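Lmo0135 protein (Listeria monocytogenes EGD-e, PDB 5ISU) serves as the extracellular substrate-binding component of an ABC transporter and probably captures peptides for import into the cell. Local coordinates at residues N72-V77 with T132-L137; V96-N101 with I154-F159; V48-F53 with I175-Y180. All coordinates share one frame; numbering follows the deposited sequence.

Interaction 1 of 3, residues N72-V77 with T132-L137; sequences NLTYTV and TVKFTL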
# COMPACT_ATOMS: atom_id res chain seq x y z
N ASN A 72 -3.69 -6.73 27.48
CA ASN A 72 -3.78 -6.20 26.10
C ASN A 72 -4.42 -4.82 25.93
O ASN A 72 -4.80 -4.45 24.81
CB ASN A 72 -4.50 -7.21 25.20
CG ASN A 72 -3.83 -8.57 25.19
OD1 ASN A 72 -4.44 -9.57 25.57
ND2 ASN A 72 -2.57 -8.61 24.80
N LEU A 73 -4.51 -4.06 27.02
CA LEU A 73 -5.09 -2.71 26.98
C LEU A 73 -4.06 -1.60 27.07
O LEU A 73 -4.39 -0.47 26.75
CB LEU A 73 -6.11 -2.52 28.12
CG LEU A 73 -7.34 -3.42 28.12
CD1 LEU A 73 -8.19 -3.07 29.33
CD2 LEU A 73 -8.12 -3.28 26.82
N THR A 74 -2.84 -1.90 27.52
CA THR A 74 -1.81 -0.88 27.68
C THR A 74 -0.53 -1.15 26.86
O THR A 74 0.15 -2.15 27.06
CB THR A 74 -1.45 -0.70 29.16
OG1 THR A 74 -2.65 -0.41 29.91
CG2 THR A 74 -0.46 0.45 29.36
N TYR A 75 -0.23 -0.24 25.93
CA TYR A 75 0.95 -0.32 25.08
C TYR A 75 1.93 0.76 25.52
O TYR A 75 1.62 1.94 25.48
CB TYR A 75 0.57 -0.11 23.61
CG TYR A 75 -0.26 -1.23 22.99
CD1 TYR A 75 -1.58 -1.45 23.39
CD2 TYR A 75 0.25 -2.02 21.98
CE1 TYR A 75 -2.34 -2.48 22.82
CE2 TYR A 75 -0.50 -3.04 21.40
CZ TYR A 75 -1.79 -3.27 21.82
OH TYR A 75 -2.52 -4.28 21.23
N THR A 76 3.13 0.36 25.92
CA THR A 76 4.15 1.28 26.37
C THR A 76 5.30 1.33 25.37
O THR A 76 5.94 0.31 25.10
CB THR A 76 4.70 0.84 27.73
OG1 THR A 76 3.63 0.76 28.67
CG2 THR A 76 5.74 1.80 28.24
N VAL A 77 5.57 2.53 24.85
CA VAL A 77 6.65 2.75 23.90
C VAL A 77 7.76 3.58 24.55
O VAL A 77 7.51 4.66 25.08
CB VAL A 77 6.16 3.54 22.65
CG1 VAL A 77 7.31 3.78 21.67
CG2 VAL A 77 5.02 2.81 21.96
N THR A 132 9.15 8.16 27.28
CA THR A 132 8.15 7.11 27.52
C THR A 132 6.72 7.55 27.20
O THR A 132 6.20 8.47 27.82
CB THR A 132 8.19 6.61 28.99
OG1 THR A 132 9.51 6.16 29.33
CG2 THR A 132 7.17 5.47 29.24
N VAL A 133 6.10 6.86 26.26
CA VAL A 133 4.71 7.11 25.85
C VAL A 133 3.88 5.90 26.28
O VAL A 133 4.29 4.76 26.03
CB VAL A 133 4.59 7.23 24.32
CG1 VAL A 133 3.21 7.71 23.93
CG2 VAL A 133 5.63 8.18 23.75
N LYS A 134 2.74 6.15 26.94
CA LYS A 134 1.85 5.07 27.40
C LYS A 134 0.50 5.24 26.72
O LYS A 134 -0.13 6.30 26.86
CB LYS A 134 1.64 5.13 28.91
CG LYS A 134 0.80 3.98 29.45
CD LYS A 134 0.03 4.34 30.72
CE LYS A 134 0.94 4.64 31.89
NZ LYS A 134 0.14 5.02 33.09
N PHE A 135 0.06 4.22 25.98
CA PHE A 135 -1.23 4.22 25.32
C PHE A 135 -2.14 3.30 26.12
O PHE A 135 -1.75 2.18 26.45
CB PHE A 135 -1.18 3.63 23.90
CG PHE A 135 -0.36 4.41 22.91
CD1 PHE A 135 0.99 4.14 22.74
CD2 PHE A 135 -0.95 5.36 22.09
CE1 PHE A 135 1.74 4.82 21.79
CE2 PHE A 135 -0.21 6.05 21.14
CZ PHE A 135 1.14 5.79 20.99
N THR A 136 -3.35 3.75 26.40
CA THR A 136 -4.33 2.97 27.13
C THR A 136 -5.59 2.84 26.27
O THR A 136 -6.28 3.84 26.03
CB THR A 136 -4.65 3.59 28.50
OG1 THR A 136 -4.78 5.01 28.35
CG2 THR A 136 -3.51 3.32 29.48
N LEU A 137 -5.84 1.63 25.78
CA LEU A 137 -7.00 1.36 24.94
C LEU A 137 -8.21 1.14 25.78
O LEU A 137 -8.08 0.62 26.88
CB LEU A 137 -6.81 0.07 24.13
CG LEU A 137 -5.72 0.04 23.08
CD1 LEU A 137 -5.69 -1.34 22.44
CD2 LEU A 137 -5.97 1.10 22.05
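Tyr-75 and Val-77 on strand 74-77 pair with Phe-135 and Val-133 on strand 132-136, running antiparallel at 166° with their axes approaching to 4.7 Å. The two are neighbouring inner strands of a five-stranded antiparallel sheet, flanked by strand 63-68 and strand 121-129. A sheet of this kind at this point in the chain is consistent with the additional subdomain of peptide-binding proteins of the OppA/DppA type.

Five backbone hydrogen bonds fix the alignment. Tyr-75 and Phe-135 exchange two, and so do Val-77 and Val-133; the fifth runs from Leu-137 N to Leu-73 O (2.7 Å) and carries the pairing one step past the strand. Thr-74 with Thr-136 and Thr-76 with Lys-134 are non-hydrogen-bonded pairs, and there the CA of Thr-74 comes within 3.3 Å of Phe-135 O.

Side chains alternate between two unlike faces. Thr-74, Thr-76, Thr-136 and Lys-134 share the more polar one. Thr-74 meets Lys-134 through carbon, CG2 to CG at 3.7 Å, while the ammonium end of Lys-134 leads off to a long, weak ion pair with Glu-126. The other face is apolar and buried. Phe-135 has CG anti to its carbonyl carbon (chi1 -65°), a setting that lays the ring edge along the opposite strand, with Tyr-75 O (3.6 Å from CD1) and Val-77 CG2 (3.9 Å from CE1) both near the ring plane. Phe-144 meets the rings of Tyr-75 and Phe-135 edge-to-face, and helix 93-104 packs on Val-133 and Phe-135. From the residue that makes the last backbone bond, the Leu-137 side chain crosses obliquely to Tyr-75, its CD1 coming to 3.6 Å from Tyr-75 CE1.

Interaction 2 of 3, residues V96-N101 with I154-F159; sequences VVFTVN and IPKHIF. With EDO (1,2-ethanediol), chain B.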
# COMPACT_ATOMS: atom_id res chain seq x y z
N VAL A 96 4.95 12.71 20.40
CA VAL A 96 4.12 11.55 20.13
C VAL A 96 2.71 11.81 20.63
O VAL A 96 1.75 11.62 19.90
CB VAL A 96 4.68 10.27 20.78
CG1 VAL A 96 3.77 9.08 20.51
CG2 VAL A 96 6.10 10.00 20.27
N VAL A 97 2.59 12.28 21.87
CA VAL A 97 1.29 12.60 22.47
C VAL A 97 0.56 13.65 21.64
O VAL A 97 -0.64 13.50 21.37
CB VAL A 97 1.44 13.14 23.91
CG1 VAL A 97 0.09 13.62 24.47
CG2 VAL A 97 2.04 12.08 24.82
N PHE A 98 1.29 14.70 21.27
CA PHE A 98 0.70 15.76 20.47
C PHE A 98 0.23 15.23 19.12
O PHE A 98 -0.84 15.62 18.64
CB PHE A 98 1.68 16.93 20.26
CG PHE A 98 1.24 17.88 19.18
CD1 PHE A 98 0.31 18.86 19.44
CD2 PHE A 98 1.73 17.74 17.89
CE1 PHE A 98 -0.12 19.71 18.44
CE2 PHE A 98 1.30 18.58 16.88
CZ PHE A 98 0.37 19.57 17.15
N THR A 99 1.02 14.36 18.50
CA THR A 99 0.63 13.83 17.19
C THR A 99 -0.69 13.04 17.26
O THR A 99 -1.58 13.25 16.43
CB THR A 99 1.72 12.98 16.53
OG1 THR A 99 2.95 13.72 16.44
CG2 THR A 99 1.29 12.58 15.13
N VAL A 100 -0.81 12.18 18.26
CA VAL A 100 -2.02 11.37 18.42
C VAL A 100 -3.23 12.26 18.70
O VAL A 100 -4.30 12.04 18.12
CB VAL A 100 -1.89 10.32 19.55
CG1 VAL A 100 -3.23 9.63 19.83
CG2 VAL A 100 -0.82 9.31 19.20
N ASN A 101 -3.07 13.26 19.56
CA ASN A 101 -4.17 14.19 19.87
C ASN A 101 -4.55 15.02 18.64
O ASN A 101 -5.72 15.34 18.45
CB ASN A 101 -3.83 15.11 21.06
CG ASN A 101 -3.72 14.34 22.38
OD1 ASN A 101 -2.93 14.71 23.25
ND2 ASN A 101 -4.49 13.28 22.53
N ILE A 154 4.90 14.10 14.42
CA ILE A 154 5.10 15.47 13.91
C ILE A 154 5.56 16.35 15.09
O ILE A 154 5.44 15.95 16.24
CB ILE A 154 3.88 16.02 13.14
CG1 ILE A 154 2.62 16.14 14.01
CG2 ILE A 154 3.59 15.12 11.95
CD1 ILE A 154 1.44 16.77 13.28
N PRO A 155 6.17 17.50 14.81
CA PRO A 155 6.67 18.31 15.93
C PRO A 155 5.63 19.22 16.60
O PRO A 155 4.95 19.99 15.93
CB PRO A 155 7.80 19.10 15.30
CG PRO A 155 7.51 19.14 13.85
CD PRO A 155 6.70 17.94 13.51
N LYS A 156 5.55 19.12 17.92
CA LYS A 156 4.63 19.91 18.72
C LYS A 156 5.01 21.41 18.64
O LYS A 156 4.15 22.26 18.36
CB LYS A 156 4.64 19.40 20.17
CG LYS A 156 3.76 20.13 21.18
CD LYS A 156 3.86 19.43 22.54
CE LYS A 156 3.15 20.17 23.67
NZ LYS A 156 1.67 20.25 23.48
N HIS A 157 6.30 21.72 18.80
CA HIS A 157 6.73 23.13 18.77
C HIS A 157 6.37 23.86 17.45
O HIS A 157 6.31 25.08 17.41
CB HIS A 157 8.23 23.25 19.08
CG HIS A 157 9.13 22.82 17.96
ND1 HIS A 157 9.46 21.51 17.74
CD2 HIS A 157 9.78 23.55 17.02
CE1 HIS A 157 10.26 21.43 16.68
NE2 HIS A 157 10.48 22.66 16.24
N ILE A 158 6.13 23.09 16.39
CA ILE A 158 5.76 23.65 15.08
C ILE A 158 4.24 23.75 14.90
O ILE A 158 3.74 24.78 14.45
CB ILE A 158 6.31 22.77 13.92
CG1 ILE A 158 7.85 22.67 13.95
CG2 ILE A 158 5.86 23.28 12.56
CD1 ILE A 158 8.59 23.98 13.83
N PHE A 159 3.51 22.68 15.21
CA PHE A 159 2.04 22.66 14.97
C PHE A 159 1.10 22.94 16.15
O PHE A 159 -0.11 23.03 15.95
CB PHE A 159 1.65 21.36 14.28
CG PHE A 159 2.27 21.20 12.93
CD1 PHE A 159 1.72 21.84 11.84
CD2 PHE A 159 3.39 20.40 12.75
CE1 PHE A 159 2.28 21.69 10.57
CE2 PHE A 159 3.95 20.24 11.51
CZ PHE A 159 3.40 20.89 10.41
C1 EDO B . -1.94 18.71 22.82
O1 EDO B . -2.80 18.44 21.71
C2 EDO B . -1.37 17.41 23.35
O2 EDO B . 0.01 17.57 23.67
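Thr-99 OG1 is held by two backbone groups: it accepts the N-H of Ile-154 at 2.8 Å, almost straight at 171°, and it hydrogen-bonds to the carbonyl O of Asp-95 one turn earlier in helix 93-104. The torsion explains this double use, for OG1 stands beside the backbone N and anti to the carbonyl carbon (chi1 -55°), where it can turn back along the helix while still presenting itself to the neighbouring segment. Asp-95 acts a second time through OD1, which accepts from Lys-156 N at the start of the short helix 156-159, just after Pro-155 at the N-cap position.

The apolar half of the contact is centred on Phe-98, whose CG is anti to the backbone N (chi1 166°), sending the ring out of its helix toward residues 154-159. Lys-156 CA sits over one face in a CH-pi contact, 4.0 Å from the ring centroid. Ile-154 CG1 comes up to the edge near the ring plane, 4.0 Å from Phe-98 CE2. At the tip, Phe-159 CB approaches Phe-98 CZ to 3.6 Å, the two side chains crossing at about a right angle.

The aliphatic part of Lys-156 runs extended beside the root of the Phe-98 side chain, with Lys-156 CG 3.9 Å from Phe-98 CB, and bends only at its last torsion. There NZ forms a salt bridge to Glu-160 and a 3.2 Å hydrogen bond to O2 of 1,2-ethanediol, a molecule probably left from crystallisation. The contact thus joins a helix to the opening of a later one by splitting its work: the N-H groups of Ile-154 and Lys-156 find acceptors in Thr-99 and Asp-95, carbon lies against the phenyl ring, and the lysine charge is answered by a carboxylate.

Interaction 3 of 3, residues V48-F53 with I175-Y180; sequences VYAPLF and IGSGPY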
# COMPACT_ATOMS: atom_id res chain seq x y z
N VAL A 48 12.14 12.49 4.78
CA VAL A 48 12.11 13.64 5.68
C VAL A 48 11.70 13.30 7.11
O VAL A 48 12.20 13.92 8.04
CB VAL A 48 11.20 14.74 5.10
CG1 VAL A 48 11.08 15.94 6.03
CG2 VAL A 48 11.73 15.15 3.73
N TYR A 49 10.82 12.31 7.27
CA TYR A 49 10.34 11.89 8.58
C TYR A 49 10.67 10.44 8.93
O TYR A 49 10.54 9.56 8.10
CB TYR A 49 8.82 12.02 8.64
CG TYR A 49 8.27 13.42 8.55
CD1 TYR A 49 8.07 14.04 7.31
CD2 TYR A 49 7.90 14.12 9.70
CE1 TYR A 49 7.53 15.31 7.23
CE2 TYR A 49 7.37 15.39 9.63
CZ TYR A 49 7.18 15.97 8.39
OH TYR A 49 6.67 17.22 8.34
N ALA A 50 11.06 10.22 10.18
CA ALA A 50 11.33 8.90 10.69
C ALA A 50 10.09 8.38 11.47
O ALA A 50 9.37 9.17 12.10
CB ALA A 50 12.54 8.95 11.60
N PRO A 51 9.82 7.06 11.42
CA PRO A 51 8.71 6.47 12.19
C PRO A 51 9.17 5.96 13.57
O PRO A 51 10.36 5.97 13.87
CB PRO A 51 8.31 5.29 11.31
CG PRO A 51 9.64 4.80 10.80
CD PRO A 51 10.46 6.05 10.55
N LEU A 52 8.23 5.52 14.41
CA LEU A 52 8.63 4.95 15.71
C LEU A 52 9.33 3.61 15.44
O LEU A 52 10.35 3.30 16.04
CB LEU A 52 7.42 4.73 16.61
CG LEU A 52 6.67 6.00 17.03
CD1 LEU A 52 5.39 5.64 17.76
CD2 LEU A 52 7.55 6.90 17.88
N PHE A 53 8.74 2.83 14.53
CA PHE A 53 9.27 1.53 14.13
C PHE A 53 9.19 1.44 12.62
O PHE A 53 8.33 2.08 12.01
CB PHE A 53 8.44 0.41 14.72
CG PHE A 53 8.44 0.39 16.22
CD1 PHE A 53 7.53 1.15 16.93
CD2 PHE A 53 9.35 -0.39 16.92
CE1 PHE A 53 7.52 1.13 18.32
CE2 PHE A 53 9.36 -0.41 18.30
CZ PHE A 53 8.43 0.35 19.01
N ILE A 175 9.56 20.30 8.80
CA ILE A 175 10.57 19.99 9.79
C ILE A 175 10.35 18.54 10.20
O ILE A 175 9.29 18.20 10.71
CB ILE A 175 10.47 20.94 11.00
CG1 ILE A 175 10.66 22.40 10.55
CG2 ILE A 175 11.49 20.58 12.06
CD1 ILE A 175 11.99 22.70 9.88
N GLY A 176 11.37 17.71 10.01
CA GLY A 176 11.25 16.30 10.30
C GLY A 176 12.35 15.73 11.16
O GLY A 176 13.11 16.45 11.80
N SER A 177 12.36 14.39 11.20
CA SER A 177 13.32 13.60 11.96
C SER A 177 14.05 12.59 11.07
O SER A 177 14.90 11.84 11.55
CB SER A 177 12.57 12.86 13.07
OG SER A 177 11.51 12.11 12.50
N GLY A 178 13.72 12.60 9.78
CA GLY A 178 14.34 11.67 8.84
C GLY A 178 15.76 12.05 8.46
O GLY A 178 16.25 13.09 8.87
N PRO A 179 16.42 11.21 7.65
CA PRO A 179 17.81 11.45 7.26
C PRO A 179 18.09 12.64 6.36
O PRO A 179 19.24 13.01 6.26
CB PRO A 179 18.18 10.16 6.54
CG PRO A 179 16.89 9.62 6.03
CD PRO A 179 15.88 9.96 7.08
N TYR A 180 17.07 13.21 5.71
CA TYR A 180 17.22 14.35 4.81
C TYR A 180 16.32 15.53 5.17
O TYR A 180 15.10 15.37 5.30
CB TYR A 180 17.04 13.90 3.34
CG TYR A 180 18.23 13.07 2.94
CD1 TYR A 180 19.40 13.66 2.50
CD2 TYR A 180 18.23 11.71 3.14
CE1 TYR A 180 20.52 12.90 2.22
CE2 TYR A 180 19.34 10.94 2.85
CZ TYR A 180 20.48 11.54 2.39
OH TYR A 180 21.59 10.76 2.13
O HOH W 1 6.75 18.81 10.29
O HOH W 2 8.98 11.99 12.55
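Tyr-49 turns one ring face to Gly-176, whose CA lies 4.3 Å from the ring centroid and 22° off the normal, a CH-pi contact displaced toward the rim. At the ring edge, in plane, sits one ordered water; a second water links the hydroxyl to the other segment, lying 2.5 Å from Tyr-49 OH and donating to Ile-175 O.

The CA atoms come nearest at Tyr-49 and Gly-178. Gly-178 N donates to Val-48 O at 2.7 Å, but the bond is bent, and the donor stands 52° out of the carbonyl plane. Gly-176 CA also lies 3.4 Å from Val-48 O, an approach that a beta carbon at that position would obstruct. Ser-177 supplies the side-chain bond: with OG between its backbone N and carbonyl carbon (chi1 54°), it accepts from Ala-50 N at 3.0 Å. The same OG donates to the water at the tyrosine edge, which in turn donates to Ala-50 O (2.9 Å), so the serine meets Ala-50 both directly and through water.

The arrangement joins two loops of the fold. Val-48 ends helix 39-48 and the chain leaves it at Tyr-49, while 175-179 lead into strand 180-186; His-86 bonds to Gly-178 O, and Leu-193 of strand 190-195 packs against both Val-48 and Tyr-180.

Overall arrangement
From the N terminus, the chain leaves helix 39-48 through 48-53, the first half of interaction 3, which closes only at 175-180 and so encloses the other two contacts. Within that loop, strand 74-79 opens interaction 1 and helix 93-104 opens interaction 2 before either is closed; strand 132-136 then completes the first and 154-159 the second, so these two cross. Helix 93-104 lies against the sheet of interaction 1, where Val-96 CG1 meets Val-133 CG1 at 3.7 Å. Interaction 2 is linked to interaction 3 through Pro-155 and Ile-175. The contacts thereby connect the five-stranded sheet, its helix and the approach to strand 180-186.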